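Local structure of 4-amino-4-deoxy-L-arabinose transferase or related glycosyltransferases of PMT family (Cupriavidus metallidurans, 5EZM) at residues 145-150 against 297-302; 169-174 against 197-202; 187-192 against 233-238; 382-387 against 419-424. The protein probably transfers 4-amino-4-deoxy-L-arabinose to lipid A in the cell membrane, as a zinc-binding lipid glycosyltransferase with the GT-C fold. All blocks are in the same frame, centred on the assembly; numbering follows the deposited sequence.

Contact 1: 145-150 against 297-302; sequences LLAAPM and LPWAGI. With MPG ([(Z)-octadec-9-enyl] (2R)-2,3-bis(oxidanyl)propanoate), chain L; MPG ([(Z)-octadec-9-enyl] (2R)-2,3-bis(oxidanyl)propanoate), chain O.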
# COMPACT_ATOMS: atom_id res chain seq x y z
N LEU A 145 14.66 -4.56 5.56
CA LEU A 145 13.34 -4.39 4.98
C LEU A 145 12.25 -4.98 5.87
O LEU A 145 11.13 -4.45 5.91
CB LEU A 145 13.29 -5.00 3.58
CG LEU A 145 14.21 -4.33 2.57
CD1 LEU A 145 14.13 -5.03 1.23
CD2 LEU A 145 13.86 -2.86 2.42
N LEU A 146 12.56 -6.06 6.59
CA LEU A 146 11.57 -6.64 7.49
C LEU A 146 11.22 -5.69 8.62
O LEU A 146 10.04 -5.47 8.93
CB LEU A 146 12.08 -7.97 8.04
CG LEU A 146 11.13 -8.72 8.99
CD1 LEU A 146 9.88 -9.18 8.25
CD2 LEU A 146 11.83 -9.90 9.65
N ALA A 147 12.24 -5.09 9.25
CA ALA A 147 12.01 -4.21 10.39
C ALA A 147 11.49 -2.84 10.00
O ALA A 147 10.89 -2.15 10.84
CB ALA A 147 13.29 -4.05 11.21
N ALA A 148 11.71 -2.42 8.76
CA ALA A 148 11.28 -1.10 8.31
C ALA A 148 9.76 -1.01 8.39
O ALA A 148 9.07 -1.75 7.67
CB ALA A 148 11.76 -0.82 6.89
N PRO A 149 9.20 -0.14 9.24
CA PRO A 149 7.74 -0.10 9.39
C PRO A 149 7.01 0.32 8.13
O PRO A 149 5.88 -0.12 7.92
CB PRO A 149 7.54 0.92 10.52
CG PRO A 149 8.73 1.79 10.44
CD PRO A 149 9.87 0.89 10.05
N MET A 150 7.61 1.15 7.28
CA MET A 150 6.94 1.53 6.05
C MET A 150 6.78 0.32 5.12
O MET A 150 5.72 0.16 4.50
CB MET A 150 7.70 2.65 5.35
CG MET A 150 7.12 3.06 4.00
SD MET A 150 7.65 4.70 3.48
CE MET A 150 6.49 5.73 4.39
N LEU A 297 12.44 3.85 10.71
CA LEU A 297 12.83 4.30 12.04
C LEU A 297 13.87 3.40 12.71
O LEU A 297 14.86 3.93 13.23
CB LEU A 297 11.58 4.45 12.92
CG LEU A 297 11.79 5.05 14.31
CD1 LEU A 297 12.38 6.45 14.22
CD2 LEU A 297 10.48 5.07 15.07
N PRO A 298 13.72 2.07 12.75
CA PRO A 298 14.73 1.25 13.43
C PRO A 298 16.14 1.38 12.85
O PRO A 298 17.09 0.89 13.48
CB PRO A 298 14.19 -0.19 13.28
CG PRO A 298 13.20 -0.12 12.18
CD PRO A 298 12.59 1.24 12.28
N TRP A 299 16.30 2.02 11.70
CA TRP A 299 17.62 2.23 11.11
C TRP A 299 17.98 3.71 11.02
O TRP A 299 19.01 4.05 10.41
CB TRP A 299 17.70 1.58 9.72
CG TRP A 299 17.09 0.21 9.66
CD1 TRP A 299 15.98 -0.17 8.95
CD2 TRP A 299 17.53 -0.97 10.35
NE1 TRP A 299 15.72 -1.50 9.14
CE2 TRP A 299 16.66 -2.01 10.00
CE3 TRP A 299 18.59 -1.23 11.22
CZ2 TRP A 299 16.81 -3.31 10.50
CZ3 TRP A 299 18.74 -2.52 11.72
CH2 TRP A 299 17.85 -3.54 11.35
N ALA A 300 17.18 4.59 11.62
CA ALA A 300 17.45 6.02 11.53
C ALA A 300 18.85 6.36 12.04
O ALA A 300 19.54 7.21 11.47
CB ALA A 300 16.39 6.81 12.29
N GLY A 301 19.28 5.67 13.10
CA GLY A 301 20.60 5.91 13.67
C GLY A 301 21.75 5.66 12.71
O GLY A 301 22.84 6.19 12.92
N ILE A 302 21.53 4.86 11.66
CA ILE A 302 22.58 4.61 10.68
C ILE A 302 22.31 5.34 9.37
O ILE A 302 22.96 5.05 8.36
CB ILE A 302 22.78 3.11 10.42
CG1 ILE A 302 21.57 2.49 9.72
CG2 ILE A 302 23.11 2.37 11.72
CD1 ILE A 302 21.82 1.11 9.17
C5 MPG L . 7.03 6.19 15.55
C6 MPG L . 6.03 6.34 14.39
C7 MPG L . 6.23 5.29 13.27
C8 MPG L . 5.59 5.76 11.94
C9 MPG L . 5.63 4.69 10.82
C10 MPG L . 5.20 5.27 9.44
C11 MPG L . 4.66 4.18 8.49
C12 MPG L . 4.24 4.76 7.10
C13 MPG L . 3.61 3.70 6.18
C14 MPG L . 2.90 4.32 4.94
C15 MPG L . 2.03 3.29 4.17
C16 MPG L . 1.66 3.76 2.74
C2 MPG O . 18.91 10.99 10.99
C3 MPG O . 19.63 11.05 12.33
C4 MPG O . 20.80 10.08 12.40
C5 MPG O . 21.61 10.19 13.70
C6 MPG O . 22.97 9.49 13.60
C7 MPG O . 23.92 9.89 14.74
C8 MPG O . 25.41 9.58 14.42
C1 MPG O . 17.81 12.05 10.86

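Contact 2: 169-174 against 197-202; sequences SCVLAF and AAMGVA. With DSL (mono-trans, octa-cis decaprenyl-phosphate), chain C.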
# COMPACT_ATOMS: atom_id res chain seq x y z
N SER A 169 10.93 -2.34 -7.17
CA SER A 169 12.07 -3.01 -6.56
C SER A 169 12.62 -4.10 -7.46
O SER A 169 13.82 -4.38 -7.45
CB SER A 169 11.68 -3.59 -5.20
OG SER A 169 10.92 -4.77 -5.35
N CYS A 170 11.75 -4.73 -8.26
CA CYS A 170 12.24 -5.64 -9.29
C CYS A 170 12.98 -4.88 -10.39
O CYS A 170 13.96 -5.39 -10.94
CB CYS A 170 11.10 -6.46 -9.88
SG CYS A 170 10.56 -7.83 -8.83
N VAL A 171 12.53 -3.67 -10.72
CA VAL A 171 13.27 -2.86 -11.69
C VAL A 171 14.69 -2.61 -11.21
O VAL A 171 15.67 -2.88 -11.92
CB VAL A 171 12.53 -1.53 -11.96
CG1 VAL A 171 13.29 -0.70 -12.98
CG2 VAL A 171 11.11 -1.78 -12.43
N LEU A 172 14.82 -2.10 -9.98
CA LEU A 172 16.14 -1.79 -9.44
C LEU A 172 16.99 -3.05 -9.31
O LEU A 172 18.14 -3.09 -9.78
CB LEU A 172 16.00 -1.10 -8.08
CG LEU A 172 17.32 -0.86 -7.34
CD1 LEU A 172 18.17 0.13 -8.11
CD2 LEU A 172 17.06 -0.38 -5.92
N ALA A 173 16.45 -4.09 -8.68
CA ALA A 173 17.23 -5.30 -8.43
C ALA A 173 17.66 -5.95 -9.73
O ALA A 173 18.81 -6.40 -9.85
CB ALA A 173 16.42 -6.29 -7.59
N PHE A 174 16.77 -6.03 -10.72
CA PHE A 174 17.14 -6.63 -11.99
C PHE A 174 18.18 -5.79 -12.71
O PHE A 174 19.10 -6.33 -13.35
CB PHE A 174 15.90 -6.83 -12.87
CG PHE A 174 14.91 -7.82 -12.31
CD1 PHE A 174 15.28 -8.72 -11.33
CD2 PHE A 174 13.60 -7.83 -12.77
CE1 PHE A 174 14.37 -9.62 -10.81
CE2 PHE A 174 12.69 -8.73 -12.26
CZ PHE A 174 13.07 -9.62 -11.28
N ALA A 197 10.69 -5.62 -18.42
CA ALA A 197 9.41 -6.25 -18.13
C ALA A 197 8.84 -5.74 -16.82
O ALA A 197 7.64 -5.43 -16.73
CB ALA A 197 9.58 -7.77 -18.09
N ALA A 198 9.68 -5.65 -15.78
CA ALA A 198 9.22 -5.11 -14.51
C ALA A 198 8.71 -3.68 -14.67
O ALA A 198 7.69 -3.30 -14.08
CB ALA A 198 10.34 -5.17 -13.47
N MET A 199 9.40 -2.87 -15.47
CA MET A 199 8.91 -1.52 -15.75
C MET A 199 7.55 -1.56 -16.43
O MET A 199 6.67 -0.73 -16.14
CB MET A 199 9.91 -0.75 -16.61
CG MET A 199 11.07 -0.16 -15.81
SD MET A 199 12.11 0.94 -16.79
CE MET A 199 12.93 -0.24 -17.85
N GLY A 200 7.34 -2.53 -17.32
CA GLY A 200 6.04 -2.68 -17.95
C GLY A 200 4.95 -2.98 -16.94
O GLY A 200 3.88 -2.35 -16.94
N VAL A 201 5.20 -3.96 -16.06
CA VAL A 201 4.23 -4.28 -15.01
C VAL A 201 3.95 -3.05 -14.16
O VAL A 201 2.80 -2.79 -13.77
CB VAL A 201 4.73 -5.46 -14.16
CG1 VAL A 201 3.73 -5.78 -13.06
CG2 VAL A 201 4.99 -6.68 -15.04
N ALA A 202 4.99 -2.27 -13.85
CA ALA A 202 4.80 -1.07 -13.04
C ALA A 202 3.90 -0.06 -13.75
O ALA A 202 3.04 0.57 -13.12
CB ALA A 202 6.16 -0.44 -12.71
C21 DSL C . 17.81 3.00 -12.01
C22 DSL C . 17.21 1.93 -12.90
C23 DSL C . 16.68 0.64 -12.28
C24 DSL C . 17.15 2.12 -14.23
C25 DSL C . 16.53 1.03 -15.14
C26 DSL C . 15.58 1.73 -16.16
C27 DSL C . 16.02 1.38 -17.62
C28 DSL C . 16.79 0.07 -17.90
C29 DSL C . 15.72 2.23 -18.63
C30 DSL C . 14.94 3.54 -18.35
C31 DSL C . 15.30 4.62 -19.41
C32 DSL C . 13.99 5.20 -20.05
C33 DSL C . 13.27 4.43 -21.17
C34 DSL C . 13.51 6.39 -19.63

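Contact 3: 187-192 against 233-238; sequences ARRGWM and RLHLAL. With MPG ([(Z)-octadec-9-enyl] (2R)-2,3-bis(oxidanyl)propanoate), chain S; PO4 (phosphate ion), chain B.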
# COMPACT_ATOMS: atom_id res chain seq x y z
N ALA A 187 23.22 -13.69 -19.36
CA ALA A 187 22.68 -13.27 -18.07
C ALA A 187 22.36 -11.78 -18.07
O ALA A 187 21.34 -11.37 -17.52
CB ALA A 187 23.66 -13.62 -16.95
N ARG A 188 23.23 -10.97 -18.67
CA ARG A 188 22.97 -9.53 -18.74
C ARG A 188 21.70 -9.24 -19.53
O ARG A 188 20.88 -8.41 -19.13
CB ARG A 188 24.17 -8.81 -19.36
CG ARG A 188 23.99 -7.30 -19.50
CD ARG A 188 25.23 -6.65 -20.11
NE ARG A 188 26.45 -7.03 -19.40
CZ ARG A 188 27.00 -6.33 -18.41
NH1 ARG A 188 26.45 -5.20 -18.00
NH2 ARG A 188 28.12 -6.76 -17.83
N ARG A 189 21.52 -9.92 -20.67
CA ARG A 189 20.30 -9.74 -21.46
C ARG A 189 19.08 -10.25 -20.70
O ARG A 189 18.01 -9.63 -20.77
CB ARG A 189 20.44 -10.45 -22.80
CG ARG A 189 19.22 -10.30 -23.70
CD ARG A 189 19.33 -11.15 -24.96
NE ARG A 189 19.39 -12.58 -24.66
CZ ARG A 189 20.50 -13.31 -24.70
NH1 ARG A 189 21.65 -12.75 -25.03
NH2 ARG A 189 20.45 -14.60 -24.41
N GLY A 190 19.22 -11.36 -19.98
CA GLY A 190 18.10 -11.87 -19.21
C GLY A 190 17.66 -10.91 -18.12
O GLY A 190 16.47 -10.64 -17.96
N TRP A 191 18.63 -10.38 -17.37
CA TRP A 191 18.28 -9.44 -16.32
C TRP A 191 17.80 -8.11 -16.89
O TRP A 191 17.02 -7.41 -16.23
CB TRP A 191 19.47 -9.21 -15.39
CG TRP A 191 19.81 -10.40 -14.55
CD1 TRP A 191 20.95 -11.14 -14.59
CD2 TRP A 191 18.98 -11.00 -13.55
NE1 TRP A 191 20.90 -12.16 -13.67
CE2 TRP A 191 19.70 -12.10 -13.02
CE3 TRP A 191 17.71 -10.72 -13.04
CZ2 TRP A 191 19.18 -12.91 -12.01
CZ3 TRP A 191 17.20 -11.53 -12.03
CH2 TRP A 191 17.94 -12.61 -11.53
N MET A 192 18.25 -7.75 -18.09
CA MET A 192 17.79 -6.50 -18.68
C MET A 192 16.37 -6.60 -19.20
O MET A 192 15.55 -5.70 -18.97
CB MET A 192 18.75 -6.06 -19.80
CG MET A 192 19.92 -5.26 -19.28
SD MET A 192 19.41 -4.01 -18.08
CE MET A 192 20.18 -4.63 -16.59
N ARG A 233 24.46 -1.12 -22.33
CA ARG A 233 24.16 -2.33 -21.58
C ARG A 233 22.67 -2.53 -21.32
O ARG A 233 22.28 -3.61 -20.88
CB ARG A 233 24.89 -2.32 -20.23
CG ARG A 233 26.39 -2.51 -20.31
CD ARG A 233 27.12 -1.18 -20.21
NE ARG A 233 28.37 -1.31 -19.46
CZ ARG A 233 29.35 -0.41 -19.46
NH1 ARG A 233 29.24 0.69 -20.18
NH2 ARG A 233 30.45 -0.62 -18.74
N LEU A 234 21.84 -1.52 -21.58
CA LEU A 234 20.44 -1.59 -21.20
C LEU A 234 19.61 -2.52 -22.08
O LEU A 234 18.48 -2.84 -21.71
CB LEU A 234 19.82 -0.20 -21.23
CG LEU A 234 20.55 0.90 -20.45
CD1 LEU A 234 19.80 2.21 -20.57
CD2 LEU A 234 20.72 0.50 -19.00
N HIS A 235 20.15 -2.96 -23.22
CA HIS A 235 19.36 -3.65 -24.24
C HIS A 235 18.12 -2.82 -24.59
O HIS A 235 16.98 -3.23 -24.40
CB HIS A 235 18.98 -5.07 -23.80
CG HIS A 235 20.11 -6.05 -23.91
ND1 HIS A 235 21.07 -6.20 -22.93
CD2 HIS A 235 20.43 -6.93 -24.89
CE1 HIS A 235 21.93 -7.13 -23.30
NE2 HIS A 235 21.57 -7.58 -24.49
N LEU A 236 18.40 -1.62 -25.10
CA LEU A 236 17.36 -0.60 -25.29
C LEU A 236 16.25 -1.09 -26.21
O LEU A 236 15.07 -1.04 -25.86
CB LEU A 236 18.00 0.68 -25.82
CG LEU A 236 17.28 2.02 -25.64
CD1 LEU A 236 16.20 2.24 -26.69
CD2 LEU A 236 16.70 2.13 -24.24
N ALA A 237 16.62 -1.57 -27.41
CA ALA A 237 15.61 -1.95 -28.39
C ALA A 237 14.77 -3.12 -27.90
O ALA A 237 13.53 -3.04 -27.85
CB ALA A 237 16.28 -2.29 -29.72
N LEU A 238 15.42 -4.22 -27.52
CA LEU A 238 14.69 -5.41 -27.07
C LEU A 238 13.85 -5.11 -25.83
O LEU A 238 12.72 -5.58 -25.71
CB LEU A 238 15.67 -6.55 -26.79
CG LEU A 238 15.06 -7.88 -26.37
CD1 LEU A 238 14.14 -8.41 -27.46
CD2 LEU A 238 16.15 -8.89 -26.05
C2 MPG S . 7.79 -9.38 -11.93
C3 MPG S . 7.97 -8.54 -13.19
C4 MPG S . 8.76 -9.25 -14.29
C5 MPG S . 9.25 -10.65 -13.89
C6 MPG S . 10.39 -11.15 -14.79
C7 MPG S . 11.33 -12.13 -14.06
C8 MPG S . 12.33 -12.78 -15.04
C9 MPG S . 13.61 -13.34 -14.35
C10 MPG S . 14.72 -13.63 -15.39
C11 MPG S . 15.93 -14.38 -14.80
C12 MPG S . 17.16 -14.37 -15.76
C13 MPG S . 18.39 -15.08 -15.16
C14 MPG S . 19.68 -14.85 -16.00
C1 MPG S . 6.80 -8.76 -10.95
P PO4 B . 20.61 -1.53 -28.47
O1 PO4 B . 21.40 -1.68 -27.19
O2 PO4 B . 20.45 -0.06 -28.81
O3 PO4 B . 19.24 -2.15 -28.29
O4 PO4 B . 21.34 -2.22 -29.60

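Contact 4: 382-387 against 419-424; sequences VAACGL and VMLLGI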
# COMPACT_ATOMS: atom_id res chain seq x y z
N VAL A 382 14.49 5.73 22.18
CA VAL A 382 13.33 6.27 21.46
C VAL A 382 12.12 5.36 21.61
O VAL A 382 10.98 5.84 21.71
CB VAL A 382 13.67 6.54 19.98
CG1 VAL A 382 14.38 5.38 19.38
CG2 VAL A 382 12.42 6.84 19.18
N ALA A 383 12.32 4.04 21.67
CA ALA A 383 11.18 3.14 21.91
C ALA A 383 10.60 3.34 23.30
O ALA A 383 9.38 3.29 23.49
CB ALA A 383 11.60 1.69 21.70
N ALA A 384 11.46 3.57 24.30
CA ALA A 384 10.96 3.89 25.64
C ALA A 384 10.17 5.19 25.64
O ALA A 384 9.18 5.33 26.37
CB ALA A 384 12.12 3.95 26.64
N CYS A 385 10.60 6.17 24.84
CA CYS A 385 9.84 7.40 24.69
C CYS A 385 8.49 7.13 24.04
O CYS A 385 7.48 7.75 24.40
CB CYS A 385 10.63 8.43 23.89
SG CYS A 385 12.01 9.16 24.80
N GLY A 386 8.45 6.21 23.07
CA GLY A 386 7.17 5.81 22.51
C GLY A 386 6.27 5.18 23.56
O GLY A 386 5.06 5.40 23.56
N LEU A 387 6.85 4.38 24.46
CA LEU A 387 6.07 3.78 25.53
C LEU A 387 5.52 4.84 26.47
O LEU A 387 4.34 4.78 26.87
CB LEU A 387 6.94 2.78 26.31
CG LEU A 387 6.31 2.11 27.53
CD1 LEU A 387 5.06 1.34 27.12
CD2 LEU A 387 7.31 1.19 28.20
N VAL A 419 7.06 -4.69 23.17
CA VAL A 419 7.70 -5.80 22.47
C VAL A 419 8.93 -5.30 21.72
O VAL A 419 9.93 -6.03 21.60
CB VAL A 419 6.71 -6.54 21.55
CG1 VAL A 419 6.01 -5.60 20.62
CG2 VAL A 419 7.41 -7.63 20.76
N MET A 420 8.91 -4.06 21.23
CA MET A 420 10.13 -3.47 20.69
C MET A 420 11.24 -3.47 21.73
O MET A 420 12.38 -3.87 21.45
CB MET A 420 9.87 -2.05 20.19
CG MET A 420 9.01 -1.96 18.95
SD MET A 420 8.79 -0.25 18.42
CE MET A 420 7.42 -0.43 17.28
N LEU A 421 10.93 -3.02 22.95
CA LEU A 421 11.94 -2.98 24.01
C LEU A 421 12.44 -4.38 24.34
O LEU A 421 13.64 -4.57 24.57
CB LEU A 421 11.37 -2.31 25.25
CG LEU A 421 11.20 -0.79 25.17
CD1 LEU A 421 10.55 -0.25 26.43
CD2 LEU A 421 12.55 -0.14 24.93
N LEU A 422 11.54 -5.36 24.38
CA LEU A 422 11.97 -6.74 24.63
C LEU A 422 12.96 -7.20 23.57
O LEU A 422 14.05 -7.68 23.89
CB LEU A 422 10.75 -7.66 24.67
CG LEU A 422 9.78 -7.45 25.84
CD1 LEU A 422 8.57 -8.36 25.71
CD2 LEU A 422 10.49 -7.69 27.17
N GLY A 423 12.59 -7.04 22.29
CA GLY A 423 13.50 -7.41 21.22
C GLY A 423 14.85 -6.72 21.32
O GLY A 423 15.89 -7.33 21.08
N ILE A 424 14.85 -5.44 21.70
CA ILE A 424 16.10 -4.71 21.87
C ILE A 424 16.92 -5.34 23.00
O ILE A 424 18.14 -5.51 22.87
CB ILE A 424 15.82 -3.22 22.13
CG1 ILE A 424 15.24 -2.56 20.88
CG2 ILE A 424 17.09 -2.50 22.60
CD1 ILE A 424 14.88 -1.12 21.09

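Contact 1: 145-150 against 297-302
Ala147 overlaps the CZ2 corner of the Trp299 indole with its methyl group, CB lying 3.7 Å from CZ2 in an oblique approach that reaches along to NE1. The same methyl meets Pro298 CG, 4.0 Å from Ala147 CB, and that CG also lies against the carbonyl, 3.4 Å from Ala147 O. Pro298 CG rests over one face of the Trp299 ring, displaced toward the rim, so alanine, proline and indole form one compact cluster. Trp299 turns CG anti to its carbonyl carbon (chi1 -43°), which carries the ring back toward 145-150. There its NE1 hydrogen-bonds to Ala144 O, fixing how the indole is turned, while Tyr442 of helix 435-456 meets the same ring and takes Pro298 O as a hydrogen-bond partner. The two prolines meet tip to tip, with 3.5 Å between Pro149 CD and Pro298 CD. The chain breaks its helix at Ala148, where psi opens to 116°, and restarts at Pro149; at this interruption within a predicted transmembrane segment the Pro149 ring faces the 3-10 turn of 297-301. Lipid-like MPG chains border the site: Met150 CE lies 3.7 Å from C12 of one, Leu297 CD2 is 3.7 Å from C5 of the same molecule, and the carbonyls of Ala300 and Gly301 lie beside a second. The chemistry is therefore that of a buried membrane-protein seam: mostly apolar ring and methyl surfaces join the two segments, and the indole N-H is satisfied by the carbonyl of Ala144.

Contact 2: 169-174 against 197-202
Helices 160-178 and 185-206 follow each other in the chain and run antiparallel here, their local axes 167° apart and 8.5 Å at closest approach, a helical hairpin of the membrane domain. Its apolar packing centres on Ala198, whose methyl points into the neighbouring helix and lets the backbones come close. Val171 CG2 touches Ala198 CB at 3.6 Å, and Cys170 CB flanks the same methyl at 3.9 Å. Phe174 closes the group more loosely and obliquely; its ring lies with one face over Cys170 CA and meets Trp191 beyond. Val171 spreads its two methyls: CG1, anti to the backbone N (chi1 -179°), reaches Met199 CG at 3.6 Å, the two side chains crossing at about a right angle. The second group of contacts is with the decaprenyl phosphate. Met199 bends at its last torsion (chi3 -71°) and lays SD and CE along the prenyl chain, CE 3.5 Å from C27, while Val171 CG1 is 3.7 Å from C23. An alanine at Met199 removes CG, SD and CE, and would probably cost the packing of CG on Val171 and part of the wall against the prenyl carbons. Ser169 OG bonds within its own helix, to Gly166 O. Dispersion forces thus account for the contact across the hairpin, and the apolar flank formed by Val171 and Met199 is suited to a hydrocarbon chain.

Contact 3: 187-192 against 233-238
The His235 imidazole carries Arg189 on one face: Arg189 CB makes a CH-pi contact 3.9 Å from the ring centroid, 29° off the normal, and CA sits over the rim of that face. Met192 CB comes to the ring obliquely, 3.9 Å from His235 ND1. The Trp191 indole has MPG carbon C13 over one face, near its rim, and packs beside Phe174. His235 is the N-cap residue of helix 236-257 in this membrane domain of the GT-C fold; its positive phi marks the turn into that helix. The guanidinium of Arg189 bends away at chi3, so that the aliphatic part of its chain does the packing, CD reaching Leu238 CD2 at 4.1 Å. Arg188 and Arg233 run side by side with their guanidinium planes 59° apart. Arg188 NH1 touches Arg233 CG at 3.5 Å and remains 4.6 Å from Arg233 NE, a closeness of like charge that a long, weak ion pair of Arg233 with Asp227 may ease. Met192 CG packs on the carbonyls of Arg233 and Leu234, and Trp196 NE1 hydrogen-bonds to Leu234 O. A serine at His235 takes away the ring and would probably leave Arg189 without its CH-pi partner and loosen the packing of Met192. At the start of the helix, Ala237 N donates to O3 of a phosphate ion, probably from the crystallisation liquor, at 2.8 Å with an N-H...O angle of 167°.

Contact 4: 382-387 against 419-424
Leu421 is the main bump, its forked end filling the shallow hollow formed by Ala383, Ala384 and Leu387 on helix 369-389. The leucine holds CG anti to its carbonyl carbon (chi1 -74°), and its two methyls divide the work. CD2 settles on the low floor of the hollow, 3.8 Å from Ala383 CB and 3.9 Å from the backbone nitrogen Ala384 N, a close approach consistent with the small side chains of the two floor alanines. CD1 turns to the far wall and meets Leu387 CD2 at 4.0 Å, the two leucine side chains crossing at about a right angle. In return Ala383 is a small bump on its own helix: its methyl points into the shoulder between Met420, Leu421 and Ile424, with Met420 CB and Ile424 CD1 both 4.4 Å from Ala383 CB. Both hollows are thus built from three residues at the same successive steps of one and three along their helices. Helix 403-430 comes next after 369-389 and runs antiparallel to it, the local axes crossing at -156° and approaching to 9.5 Å. On the inner side Met420 and Ile424 continue onto Met446 of helix 435-456, linking the hairpin to the next membrane helix, while Leu387 packs on along helix 403-430 against Ala414, Phe417 and Val418. Every group that meets across this interface is a hydrocarbon surface or a backbone atom already within a helix, so the fit between the two predicted transmembrane segments rests on shape and dispersion rather than on paired polar groups.

How the contacts relate
From the N terminus, the chain first passes 145-150, which waits 147 residues for 297-302; contact 1 thus closes the longest loop, and both contact 2 and contact 3 fall within it. Contact 2 joins consecutive helices 160-178 and 185-206. Contact 3 opens before contact 2 has closed, so the two cross: they share helix 185-206, which contact 3 ties to the start of helix 236-257, and they touch where Phe174 CD1 lies 3.5 Å from Trp191 CZ3. Contact 4 comes later in series, pairing helices 369-389 and 403-430. Its centre is about 14 Å from that of contact 1 but about 46 Å from that of contact 3, at the other end of the helical membrane domain.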